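Aminopeptidase YwaD (Bacillus subtilis, PDB 6HC7) hydrolyses peptides from the N-terminus, releasing residues such as arginine, lysine and leucine, as a secreted two-zinc aminopeptidase of the M28 family. Local coordinates at residues Y346-S351 against D361-T366. Numbering follows the deposited sequence.
Sequences YVWESS and DSLSLT. With SO4 (sulfate ion), chain G.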
loop_
_atom_site.group_PDB
_atom_site.type_symbol
_atom_site.label_atom_id
_atom_site.label_comp_id
_atom_site.label_asym_id
_atom_site.label_seq_id
_atom_site.Cartn_x
_atom_site.Cartn_y
_atom_site.Cartn_z
ATOM N N TYR A 346 -22.908 2.720 -3.450
ATOM C CA TYR A 346 -23.316 1.384 -3.898
ATOM C C TYR A 346 -22.548 0.230 -3.233
ATOM O O TYR A 346 -23.151 -0.792 -2.914
ATOM C CB TYR A 346 -23.187 1.262 -5.421
ATOM C CG TYR A 346 -24.288 1.955 -6.188
ATOM C CD1 TYR A 346 -25.516 2.245 -5.584
ATOM C CD2 TYR A 346 -24.098 2.334 -7.510
ATOM C CE1 TYR A 346 -26.535 2.880 -6.282
ATOM C CE2 TYR A 346 -25.110 2.975 -8.220
ATOM C CZ TYR A 346 -26.327 3.248 -7.605
ATOM O OH TYR A 346 -27.322 3.889 -8.329
ATOM N N VAL A 347 -21.236 0.381 -3.027
ATOM C CA VAL A 347 -20.433 -0.687 -2.422
ATOM C C VAL A 347 -20.948 -0.965 -1.025
ATOM O O VAL A 347 -21.131 -2.117 -0.607
ATOM C CB VAL A 347 -18.934 -0.345 -2.288
ATOM C CG1 VAL A 347 -18.159 -1.597 -1.919
ATOM C CG2 VAL A 347 -18.378 0.284 -3.547
ATOM N N TRP A 348 -21.163 0.120 -0.300
ATOM C CA TRP A 348 -21.721 0.031 1.029
ATOM C C TRP A 348 -23.090 -0.656 0.994
ATOM O O TRP A 348 -23.313 -1.657 1.686
ATOM C CB TRP A 348 -21.837 1.424 1.642
ATOM C CG TRP A 348 -22.654 1.388 2.861
ATOM C CD1 TRP A 348 -23.860 1.986 3.064
ATOM C CD2 TRP A 348 -22.356 0.662 4.048
ATOM N NE1 TRP A 348 -24.324 1.691 4.320
ATOM C CE2 TRP A 348 -23.418 0.877 4.945
ATOM C CE3 TRP A 348 -21.286 -0.145 4.448
ATOM C CZ2 TRP A 348 -23.436 0.317 6.219
ATOM C CZ3 TRP A 348 -21.308 -0.695 5.700
ATOM C CH2 TRP A 348 -22.374 -0.463 6.577
ATOM N N GLU A 349 -23.979 -0.121 0.154
ATOM C CA GLU A 349 -25.336 -0.632 0.001
ATOM C C GLU A 349 -25.338 -2.135 -0.243
ATOM O O GLU A 349 -26.025 -2.873 0.464
ATOM C CB GLU A 349 -26.065 0.123 -1.134
ATOM C CG GLU A 349 -26.307 1.614 -0.799
ATOM C CD GLU A 349 -27.138 2.369 -1.840
ATOM O OE1 GLU A 349 -28.239 1.883 -2.193
ATOM O OE2 GLU A 349 -26.685 3.452 -2.300
ATOM N N SER A 350 -24.554 -2.584 -1.223
ATOM C CA SER A 350 -24.394 -4.024 -1.495
ATOM C C SER A 350 -23.872 -4.838 -0.305
ATOM O O SER A 350 -24.308 -5.964 -0.086
ATOM C CB SER A 350 -23.447 -4.245 -2.678
ATOM O OG SER A 350 -24.149 -4.404 -3.893
ATOM N N SER A 351 -22.922 -4.269 0.436
ATOM C CA SER A 351 -22.313 -4.953 1.579
ATOM C C SER A 351 -23.304 -5.107 2.728
ATOM O O SER A 351 -23.481 -6.201 3.279
ATOM C CB SER A 351 -21.073 -4.192 2.072
ATOM O OG SER A 351 -20.112 -4.048 1.049
ATOM N N ASP A 361 -22.898 -9.338 11.987
ATOM C CA ASP A 361 -23.248 -8.111 12.694
ATOM C C ASP A 361 -22.069 -7.130 12.807
ATOM O O ASP A 361 -22.262 -5.929 13.053
ATOM C CB ASP A 361 -23.782 -8.452 14.093
ATOM C CG ASP A 361 -25.162 -9.121 14.063
ATOM O OD1 ASP A 361 -26.033 -8.657 13.292
ATOM O OD2 ASP A 361 -25.374 -10.111 14.814
ATOM N N SER A 362 -20.854 -7.639 12.617
ATOM C CA SER A 362 -19.653 -6.834 12.835
ATOM C C SER A 362 -19.181 -6.066 11.592
ATOM O O SER A 362 -17.995 -6.074 11.271
ATOM C CB SER A 362 -18.529 -7.734 13.351
ATOM O OG SER A 362 -18.847 -8.239 14.635
ATOM N N LEU A 363 -20.101 -5.386 10.910
ATOM C CA LEU A 363 -19.761 -4.630 9.703
ATOM C C LEU A 363 -20.030 -3.143 9.907
ATOM O O LEU A 363 -21.079 -2.766 10.422
ATOM C CB LEU A 363 -20.553 -5.171 8.512
ATOM C CG LEU A 363 -20.135 -4.801 7.091
ATOM C CD1 LEU A 363 -20.192 -6.053 6.273
ATOM C CD2 LEU A 363 -21.076 -3.796 6.505
ATOM N N SER A 364 -19.091 -2.285 9.530
ATOM C CA SER A 364 -19.287 -0.869 9.788
ATOM C C SER A 364 -18.785 0.005 8.662
ATOM O O SER A 364 -17.696 -0.199 8.134
ATOM C CB SER A 364 -18.598 -0.462 11.096
ATOM O OG SER A 364 -18.745 -1.482 12.075
ATOM N N LEU A 365 -19.584 0.987 8.294
ATOM C CA LEU A 365 -19.109 1.990 7.373
ATOM C C LEU A 365 -18.225 2.909 8.166
ATOM O O LEU A 365 -18.445 3.087 9.354
ATOM C CB LEU A 365 -20.252 2.776 6.731
ATOM C CG LEU A 365 -19.828 3.892 5.766
ATOM C CD1 LEU A 365 -19.250 3.322 4.461
ATOM C CD2 LEU A 365 -20.983 4.861 5.488
ATOM N N THR A 366 -17.221 3.477 7.513
ATOM C CA THR A 366 -16.431 4.517 8.123
ATOM C C THR A 366 -15.692 5.215 7.009
ATOM O O THR A 366 -15.758 4.776 5.864
ATOM C CB THR A 366 -15.442 3.967 9.182
ATOM O OG1 THR A 366 -14.702 5.052 9.754
ATOM C CG2 THR A 366 -14.471 2.985 8.558
HETATM S S SO4 G . -27.092 5.358 -11.485
HETATM O O1 SO4 G . -28.393 4.753 -11.771
HETATM O O2 SO4 G . -27.185 6.276 -10.340
HETATM O O3 SO4 G . -26.128 4.299 -11.199
HETATM O O4 SO4 G . -26.635 6.100 -12.655
#
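Trp-348 meets Leu-363 and Leu-365 in an apolar helix-to-strand contact near the protein surface, within a beta-alpha-beta unit of the M28 peptidase fold and away from the zinc site. Strand 334-339 leads into helix 346-358, and the chain returns as strand 363-367, which pairs in parallel with 334-339. The axes of segments 346-351 and 363-366 run nearly antiparallel, 10.0 Å apart at closest approach, and no hydrogen bond crosses between them. Instead, the indole bridges the two segments: with CG anti to the backbone N (chi1 168°), its six-membered ring reaches the strand, Trp-348 CZ3 lying 3.5 Å from Leu-365 N. Leu-365 CB lies over one face in a CH-pi contact, 3.7 Å from the centroid of that ring and 7° off the normal. Leu-363 approaches obliquely at the far end of the indole, where its CD2 lies near CZ3 and CH2. One turn further along the helix, Ser-351 points its CB toward the strand, only loosely approaching Leu-363, while its other neighbours include Phe-386 of strand 382-389 and Ala-425 of helix 412-430. Ser-351 OG bonds back to Val-347 O at 2.7 Å, tilted 35° from the carbonyl plane, and Ser-351 N reaches the same oxygen from the opposite face.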